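PDB 4ZCF: restriction endonuclease EcoP15I, modification subunit from Escherichia coli, which binds the site 5'-CAGCAG-3' as a homodimer and transfers a methyl group from S-adenosyl-L-methionine to N6 of its second adenine, on one strand only. Local coordinates for a contact of chain A with DNA and the interface of chains B and A. Sequence-based numbering; all coordinates share one arbitrary frame. Chains: chain A/B, Restriction endonuclease EcoP15I, modification subunit.

Contact 1: a contact of chain A with DNA. Residues chain A 395, 397-398, 401. With nucleotides of chain D; nucleotides of chain C.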
# COMPACT_ATOMS: atom_id res chain seq x y z
N ASP A 395 -11.64 12.97 24.98
CA ASP A 395 -12.05 13.84 23.88
C ASP A 395 -11.33 15.22 23.95
O ASP A 395 -11.56 16.02 24.86
CB ASP A 395 -13.60 13.98 23.88
CG ASP A 395 -14.19 14.30 22.53
OD1 ASP A 395 -13.78 15.30 21.93
OD2 ASP A 395 -15.08 13.56 22.06
N ARG A 397 -11.74 17.89 22.43
CA ARG A 397 -12.60 19.02 22.11
C ARG A 397 -12.60 20.05 23.24
O ARG A 397 -12.72 21.23 22.96
CB ARG A 397 -14.01 18.56 21.75
CG ARG A 397 -14.94 18.22 22.92
CD ARG A 397 -16.37 18.13 22.43
NE ARG A 397 -16.68 16.79 21.94
CZ ARG A 397 -17.86 16.41 21.47
NH1 ARG A 397 -18.85 17.27 21.37
NH2 ARG A 397 -18.03 15.17 21.03
N VAL A 398 -12.42 19.59 24.49
CA VAL A 398 -12.33 20.43 25.69
C VAL A 398 -11.23 21.47 25.60
O VAL A 398 -11.27 22.43 26.36
CB VAL A 398 -12.32 19.66 27.05
CG1 VAL A 398 -13.67 19.04 27.33
CG2 VAL A 398 -11.20 18.61 27.11
N ASN A 401 -13.02 24.56 24.81
CA ASN A 401 -13.66 25.08 26.03
C ASN A 401 -12.68 25.82 26.91
O ASN A 401 -13.01 26.91 27.38
CB ASN A 401 -14.28 23.96 26.84
CG ASN A 401 -15.33 23.15 26.14
OD1 ASN A 401 -15.64 23.38 24.98
ND2 ASN A 401 -15.87 22.15 26.84
P DA D 5 -23.25 27.57 18.58
OP1 DA D 5 -22.82 28.82 19.26
OP2 DA D 5 -23.86 27.66 17.22
O5' DA D 5 -22.01 26.55 18.53
C5' DA D 5 -21.09 26.31 19.58
C4' DA D 5 -20.20 25.11 19.29
O4' DA D 5 -20.95 23.86 19.28
C3' DA D 5 -19.41 25.12 17.99
O3' DA D 5 -18.05 25.01 18.38
C2' DA D 5 -19.93 23.93 17.18
C1' DA D 5 -20.47 23.01 18.27
N9 DA D 5 -21.53 22.10 17.85
C8 DA D 5 -22.53 22.37 16.97
N7 DA D 5 -23.32 21.35 16.74
C5 DA D 5 -22.80 20.31 17.49
C6 DA D 5 -23.19 18.96 17.69
N6 DA D 5 -24.26 18.41 17.08
N1 DA D 5 -22.42 18.18 18.50
C2 DA D 5 -21.38 18.75 19.11
N3 DA D 5 -20.91 20.00 18.98
C4 DA D 5 -21.67 20.75 18.17
P DG D 6 -16.77 24.78 17.44
OP1 DG D 6 -15.69 25.69 17.89
OP2 DG D 6 -17.16 24.78 16.01
O5' DG D 6 -16.47 23.27 17.90
C5' DG D 6 -15.90 22.90 19.19
C4' DG D 6 -15.60 21.40 19.28
O4' DG D 6 -16.88 20.74 19.21
C3' DG D 6 -14.83 20.81 18.10
O3' DG D 6 -13.43 20.86 18.29
C2' DG D 6 -15.33 19.37 18.00
C1' DG D 6 -16.75 19.51 18.50
N9 DG D 6 -17.80 19.40 17.52
C8 DG D 6 -18.38 20.39 16.76
N7 DG D 6 -19.36 19.96 15.99
C5 DG D 6 -19.43 18.58 16.26
C6 DG D 6 -20.29 17.54 15.77
O6 DG D 6 -21.20 17.60 14.92
N1 DG D 6 -20.00 16.29 16.32
C2 DG D 6 -18.96 16.04 17.20
N2 DG D 6 -18.78 14.74 17.58
N3 DG D 6 -18.17 17.00 17.67
C4 DG D 6 -18.44 18.23 17.17
P DT C 17 -21.11 8.22 19.52
OP1 DT C 17 -19.91 7.41 19.86
OP2 DT C 17 -22.38 8.03 20.27
O5' DT C 17 -20.71 9.77 19.72
C5' DT C 17 -19.39 10.35 19.76
C4' DT C 17 -19.34 11.47 20.78
O4' DT C 17 -19.87 12.71 20.27
C3' DT C 17 -20.06 11.29 22.12
O3' DT C 17 -19.34 12.07 23.05
C2' DT C 17 -21.44 11.92 21.89
C1' DT C 17 -21.06 13.07 20.96
N1 DT C 17 -22.07 13.64 20.01
C2 DT C 17 -21.90 14.97 19.70
O2 DT C 17 -20.94 15.63 20.14
N3 DT C 17 -22.89 15.52 18.91
C4 DT C 17 -23.99 14.86 18.37
O4 DT C 17 -24.74 15.45 17.58
C5 DT C 17 -24.13 13.49 18.77
C7 DT C 17 -25.26 12.69 18.21
C6 DT C 17 -23.20 12.95 19.58
P DG C 18 -18.78 11.57 24.44
OP1 DG C 18 -17.58 10.75 24.18
OP2 DG C 18 -19.93 11.15 25.27
O5' DG C 18 -18.29 12.94 25.09
C5' DG C 18 -17.07 13.60 24.79
C4' DG C 18 -17.14 15.02 25.33
O4' DG C 18 -18.15 15.78 24.60
C3' DG C 18 -17.54 15.10 26.78
O3' DG C 18 -16.62 16.02 27.40
C2' DG C 18 -19.02 15.56 26.77
C1' DG C 18 -19.16 16.32 25.44
N9 DG C 18 -20.40 16.13 24.70
C8 DG C 18 -21.05 14.94 24.48
N7 DG C 18 -22.10 15.02 23.71
C5 DG C 18 -22.14 16.35 23.36
C6 DG C 18 -23.09 17.03 22.55
O6 DG C 18 -24.10 16.57 21.96
N1 DG C 18 -22.78 18.39 22.45
C2 DG C 18 -21.72 19.02 23.07
N2 DG C 18 -21.60 20.33 22.85
N3 DG C 18 -20.83 18.39 23.83
C4 DG C 18 -21.11 17.05 23.95
P DT C 19 -16.66 16.44 28.94
OP1 DT C 19 -15.33 16.95 29.28
OP2 DT C 19 -17.31 15.34 29.71
O5' DT C 19 -17.67 17.67 28.95
C5' DT C 19 -17.33 18.87 28.24
C4' DT C 19 -18.50 19.83 28.19
O4' DT C 19 -19.58 19.29 27.38
C3' DT C 19 -19.10 20.08 29.56
O3' DT C 19 -19.12 21.48 29.80
C2' DT C 19 -20.48 19.43 29.52
C1' DT C 19 -20.79 19.54 28.03
N1 DT C 19 -21.82 18.63 27.47
C2 DT C 19 -22.70 19.15 26.54
O2 DT C 19 -22.69 20.32 26.18
N3 DT C 19 -23.62 18.24 26.05
C4 DT C 19 -23.74 16.90 26.38
O4 DT C 19 -24.62 16.22 25.85
C5 DT C 19 -22.77 16.42 27.34
C7 DT C 19 -22.83 14.99 27.79
C6 DT C 19 -21.86 17.29 27.82
O HOH W 1 -18.99 20.43 20.97
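An arginine from the loop just ahead of helix 398-406 enters the minor groove here, where this N(4)/N(6)-methyltransferase family enzyme holds the duplex beside the flipped base. A:Arg397 meets DT17 of chain C end-on: NH1 donates to the thymine carbonyl O2 at 2.9 Å and NH2 to the same atom at 3.1 Å, with O2 lying in the guanidinium plane. That base stays paired with DA5 of chain D, so the grip reads the sugar edge of an intact pair. The flat group is wedged between the strands. The deoxyribose ring oxygen O4' of DG18 of chain C sits over the centre of one face, 3.2 Å from CZ, while N3 of DG6 of chain D lies against the rim of the other. A water 3.2 Å from NH1 links the arginine to DA5 N3, 2.8 Å from that water. With CG in the crowded position between backbone N and carbonyl carbon (chi1 80°) and a bend at chi3 (87°), the chain turns into the groove. A:Asp395 lies at the guanidinium edge, in its plane; its OD1 forms a long salt bridge with NE (3.3 Å), a weak hydrogen bond that probably helps fix the guanidinium's rotation. The next residue, A:Val398, opens helix 398-406 and rests CG1 3.8 Å from C5' of DT19 of chain C.

Contact 2: the interface of chains B and A. Residues chain B 21, 25, 40-41, 43-44; chain A 14, 17-18, 21, 35.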
# COMPACT_ATOMS: atom_id res chain seq x y z
N LEU B 21 30.19 5.40 27.99
CA LEU B 21 29.82 4.96 26.64
C LEU B 21 28.29 4.97 26.45
O LEU B 21 27.82 5.36 25.38
CB LEU B 21 30.37 3.56 26.34
CG LEU B 21 31.77 3.48 25.75
CD1 LEU B 21 32.31 2.07 25.87
CD2 LEU B 21 31.82 3.96 24.30
N PHE B 25 26.87 7.66 24.14
CA PHE B 25 26.59 6.93 22.90
C PHE B 25 25.50 5.87 23.17
O PHE B 25 25.78 4.67 23.12
CB PHE B 25 27.89 6.33 22.33
CG PHE B 25 29.02 7.32 22.21
CD1 PHE B 25 29.87 7.57 23.29
CD2 PHE B 25 29.20 8.06 21.05
CE1 PHE B 25 30.87 8.54 23.20
CE2 PHE B 25 30.23 9.00 20.95
CZ PHE B 25 31.06 9.23 22.02
N LEU B 40 29.41 2.72 16.75
CA LEU B 40 30.49 3.56 17.29
C LEU B 40 31.59 3.74 16.26
O LEU B 40 32.09 4.84 16.10
CB LEU B 40 31.05 3.01 18.61
CG LEU B 40 32.09 3.90 19.32
CD1 LEU B 40 31.45 4.70 20.43
CD2 LEU B 40 33.24 3.07 19.86
N LEU B 41 31.92 2.66 15.51
CA LEU B 41 32.93 2.72 14.44
C LEU B 41 32.56 3.71 13.34
O LEU B 41 33.43 4.47 12.92
CB LEU B 41 33.27 1.33 13.85
CG LEU B 41 33.99 0.33 14.78
CD1 LEU B 41 33.96 -1.07 14.18
CD2 LEU B 41 35.44 0.73 15.03
N ILE B 43 30.86 6.41 13.75
CA ILE B 43 31.01 7.73 14.41
C ILE B 43 32.49 8.15 14.35
O ILE B 43 32.80 9.29 13.96
CB ILE B 43 30.42 7.75 15.85
CG1 ILE B 43 28.86 7.72 15.82
CG2 ILE B 43 30.95 8.96 16.68
CD1 ILE B 43 28.17 7.34 17.09
N ILE B 44 33.40 7.23 14.71
CA ILE B 44 34.84 7.46 14.67
C ILE B 44 35.37 7.87 13.26
O ILE B 44 36.34 8.62 13.17
CB ILE B 44 35.59 6.27 15.32
CG1 ILE B 44 35.26 6.19 16.82
CG2 ILE B 44 37.10 6.33 15.08
CD1 ILE B 44 35.49 4.84 17.45
N ASN A 14 31.04 15.01 14.36
CA ASN A 14 31.64 14.08 15.34
C ASN A 14 32.69 14.72 16.29
O ASN A 14 33.19 14.03 17.20
CB ASN A 14 32.16 12.80 14.69
CG ASN A 14 33.37 12.98 13.80
OD1 ASN A 14 33.61 14.06 13.24
ND2 ASN A 14 34.13 11.91 13.62
N GLN A 17 31.81 14.23 19.95
CA GLN A 17 31.74 12.77 20.12
C GLN A 17 33.14 12.15 20.12
O GLN A 17 33.48 11.41 21.04
CB GLN A 17 30.83 12.12 19.05
CG GLN A 17 29.34 12.45 19.20
CD GLN A 17 28.93 13.80 18.62
OE1 GLN A 17 29.74 14.60 18.12
NE2 GLN A 17 27.63 14.09 18.68
N LEU A 18 33.95 12.49 19.10
CA LEU A 18 35.34 12.04 18.96
C LEU A 18 36.23 12.55 20.09
O LEU A 18 37.22 11.90 20.40
CB LEU A 18 35.90 12.46 17.59
CG LEU A 18 36.99 11.56 17.00
CD1 LEU A 18 36.39 10.41 16.21
CD2 LEU A 18 37.91 12.37 16.10
N LEU A 21 35.57 10.36 23.46
CA LEU A 21 36.26 9.08 23.33
C LEU A 21 37.75 9.15 23.67
O LEU A 21 38.20 8.36 24.48
CB LEU A 21 36.01 8.44 21.96
CG LEU A 21 34.61 7.83 21.74
CD1 LEU A 21 34.45 7.37 20.32
CD2 LEU A 21 34.34 6.67 22.71
N PHE A 35 42.16 5.39 15.86
CA PHE A 35 41.54 4.45 16.80
C PHE A 35 41.99 2.98 16.64
O PHE A 35 42.37 2.55 15.54
CB PHE A 35 40.00 4.58 16.69
CG PHE A 35 39.15 3.69 17.56
CD1 PHE A 35 38.98 3.96 18.91
CD2 PHE A 35 38.45 2.62 17.01
CE1 PHE A 35 38.17 3.14 19.71
CE2 PHE A 35 37.63 1.82 17.80
CZ PHE A 35 37.51 2.08 19.15
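Two N-terminal helical segments pack together in the homodimer of this N(4)/N(6)-methyltransferase family enzyme, helix 37-44 of chain B against helix 15-24 and a loop of chain A. At one end of the patch, B:Ile44 points its CD1 methyl straight onto the face of the A:Phe35 ring, the two side chains crossing at about a right angle. B:Leu41 CD2 touches the same ring at its rim, 3.7 Å from CE2. An alanine in place of A:Phe35 would remove the ring that receives both methyl groups and would probably loosen this end of the interface. A:Leu21 is the hub: CD1 lies 3.8 Å from B:Ile44 CG1, CG lies 3.8 Å from B:Phe25 CZ, and its tip meets that of B:Leu40. The ring of B:Phe25 comes in edge first, its plane directed at the backbone carbonyl of A:Gln17, and CE2 rests 3.7 Å from A:Gln17 CB. Farther out, A:Asn14 ND2 donates to the main-chain O of B:Ile43 at 3.0 Å, nearly along the C=O axis (163°), near the end of the chain B helix. A:Phe35 is presented with CG anti to its backbone N (chi1 179°). In the second shell, B:Leu40, its CG also anti to the backbone N, lays CD1 over the B:Phe25 face near its rim, bracing that ring.

Contact 3: a contact of chain A with DNA. Residues chain A 123-126, 131, 416, 418. With nucleotides of chain D.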
# COMPACT_ATOMS: atom_id res chain seq x y z
N ASP A 123 4.52 18.85 21.63
CA ASP A 123 3.55 18.68 20.55
C ASP A 123 4.27 19.21 19.29
O ASP A 123 4.05 20.35 18.87
CB ASP A 123 2.28 19.49 20.89
CG ASP A 123 1.13 19.39 19.93
OD1 ASP A 123 1.07 18.39 19.17
OD2 ASP A 123 0.25 20.27 19.96
N PRO A 124 5.21 18.44 18.71
CA PRO A 124 5.93 18.96 17.54
C PRO A 124 5.04 18.94 16.28
O PRO A 124 3.96 18.33 16.32
CB PRO A 124 7.14 18.02 17.44
CG PRO A 124 6.65 16.73 17.96
CD PRO A 124 5.62 17.04 19.00
N PRO A 125 5.42 19.61 15.16
CA PRO A 125 4.55 19.53 13.96
C PRO A 125 4.40 18.07 13.53
O PRO A 125 5.38 17.31 13.55
CB PRO A 125 5.28 20.39 12.93
CG PRO A 125 6.69 20.46 13.40
CD PRO A 125 6.63 20.42 14.90
N TYR A 126 3.16 17.65 13.25
CA TYR A 126 2.85 16.26 12.86
C TYR A 126 3.26 15.94 11.42
O TYR A 126 3.44 14.77 11.06
CB TYR A 126 1.34 16.00 13.03
CG TYR A 126 0.82 15.83 14.45
CD1 TYR A 126 1.66 15.94 15.55
CD2 TYR A 126 -0.53 15.54 14.68
CE1 TYR A 126 1.17 15.81 16.85
CE2 TYR A 126 -1.02 15.36 15.98
CZ TYR A 126 -0.16 15.49 17.05
OH TYR A 126 -0.64 15.35 18.32
N ASP A 131 -0.30 21.33 7.57
CA ASP A 131 0.07 22.14 8.73
C ASP A 131 1.12 23.23 8.36
O ASP A 131 1.66 23.91 9.24
CB ASP A 131 0.56 21.25 9.90
CG ASP A 131 1.64 20.26 9.54
OD1 ASP A 131 2.19 20.34 8.40
OD2 ASP A 131 1.94 19.38 10.39
N ASN A 416 -5.76 23.77 16.24
CA ASN A 416 -5.47 22.48 16.90
C ASN A 416 -4.60 22.50 18.19
O ASN A 416 -3.40 22.17 18.15
CB ASN A 416 -4.95 21.41 15.89
CG ASN A 416 -4.44 21.90 14.53
OD1 ASN A 416 -3.27 22.28 14.37
ND2 ASN A 416 -5.30 21.81 13.52
N LYS A 418 -3.85 21.31 22.32
CA LYS A 418 -3.93 20.18 23.24
C LYS A 418 -4.66 20.62 24.52
O LYS A 418 -4.54 21.77 24.93
CB LYS A 418 -2.51 19.71 23.59
CG LYS A 418 -1.69 19.20 22.41
CD LYS A 418 -1.82 17.67 22.23
CE LYS A 418 -2.31 17.24 20.88
NZ LYS A 418 -1.50 17.78 19.77
P DA D 8 -9.06 15.85 15.12
OP1 DA D 8 -8.53 14.66 14.40
OP2 DA D 8 -8.92 15.89 16.59
O5' DA D 8 -8.41 17.19 14.52
C5' DA D 8 -7.19 17.66 15.05
C4' DA D 8 -6.34 18.16 13.92
O4' DA D 8 -5.23 18.84 14.52
C3' DA D 8 -5.73 17.09 13.03
O3' DA D 8 -5.93 17.46 11.66
C2' DA D 8 -4.25 17.02 13.42
C1' DA D 8 -4.03 18.45 13.90
N9 DA D 8 -2.92 18.66 14.82
C8 DA D 8 -2.92 18.51 16.17
N7 DA D 8 -1.75 18.68 16.71
C5 DA D 8 -0.93 18.97 15.63
C6 DA D 8 0.45 19.26 15.54
N6 DA D 8 1.23 19.33 16.62
N1 DA D 8 0.98 19.51 14.31
C2 DA D 8 0.18 19.46 13.23
N3 DA D 8 -1.13 19.19 13.21
C4 DA D 8 -1.63 18.98 14.46
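The flipped target adenine, DA8 of chain D, is held in the catalytic pocket formed by the DPPY motif, A:Asp123 to A:Tyr126, of an amino-methyltransferase. Packing is tightest on the faces of the base: the A:Tyr126 ring stacks nearly parallel beneath it, with adenine C5 over the phenol's centre and CD1 3.5 Å from C6. A:Asn416 closes over the sugar end of the opposite face by packing, without a hydrogen bond to O4'. The exocyclic amine N6 is gripped twice, donating to A:Asp123 OD1 at 2.7 Å and to the A:Pro124 carbonyl O at 2.9 Å. Both acceptors are approached off-plane, the amine standing 60° above the carboxylate and 48° above the carbonyl plane. Together they are likely to orient N6 and raise its electron density for attack on the methyl group. A backbone hydrogen bond from A:Tyr126 N to adenine N1, 3.1 Å, reads the Watson-Crick edge. A:Lys418 NZ mainly braces the first shell: it forms a salt bridge with A:Asp123 OD1 at 2.7 Å, donates to A:Tyr126 OH at 3.0 Å, and bonds only weakly to N7. The C2 margin is looser, with A:Asp131 OD2 3.3 Å from C2. The motif occupies the loop that follows strand 119-122, while A:Asn416 and A:Lys418 come from the segment preceding helix 420-430.

Contacts 1 and 3 belong to one DNA-bound face of chain A, their C-alpha centres about 16 Å apart. Contact 1 grips chain C directly and reaches DA5 and DG6 of chain D by water and packing; contact 3 holds unpaired DA8, two nucleotides beyond DG6. Part of contact 3, A:Asn416 and A:Lys418, follows closely in sequence the loop and helix of contact 1. Contact 2 lies apart, its C-alpha centre about 34 Å from that of contact 3 and 47 Å from that of contact 1. As part of the Mod-Mod interface, it probably helps hold the arrangement in which one subunit takes the flipped base and the other makes most sequence-specific contacts.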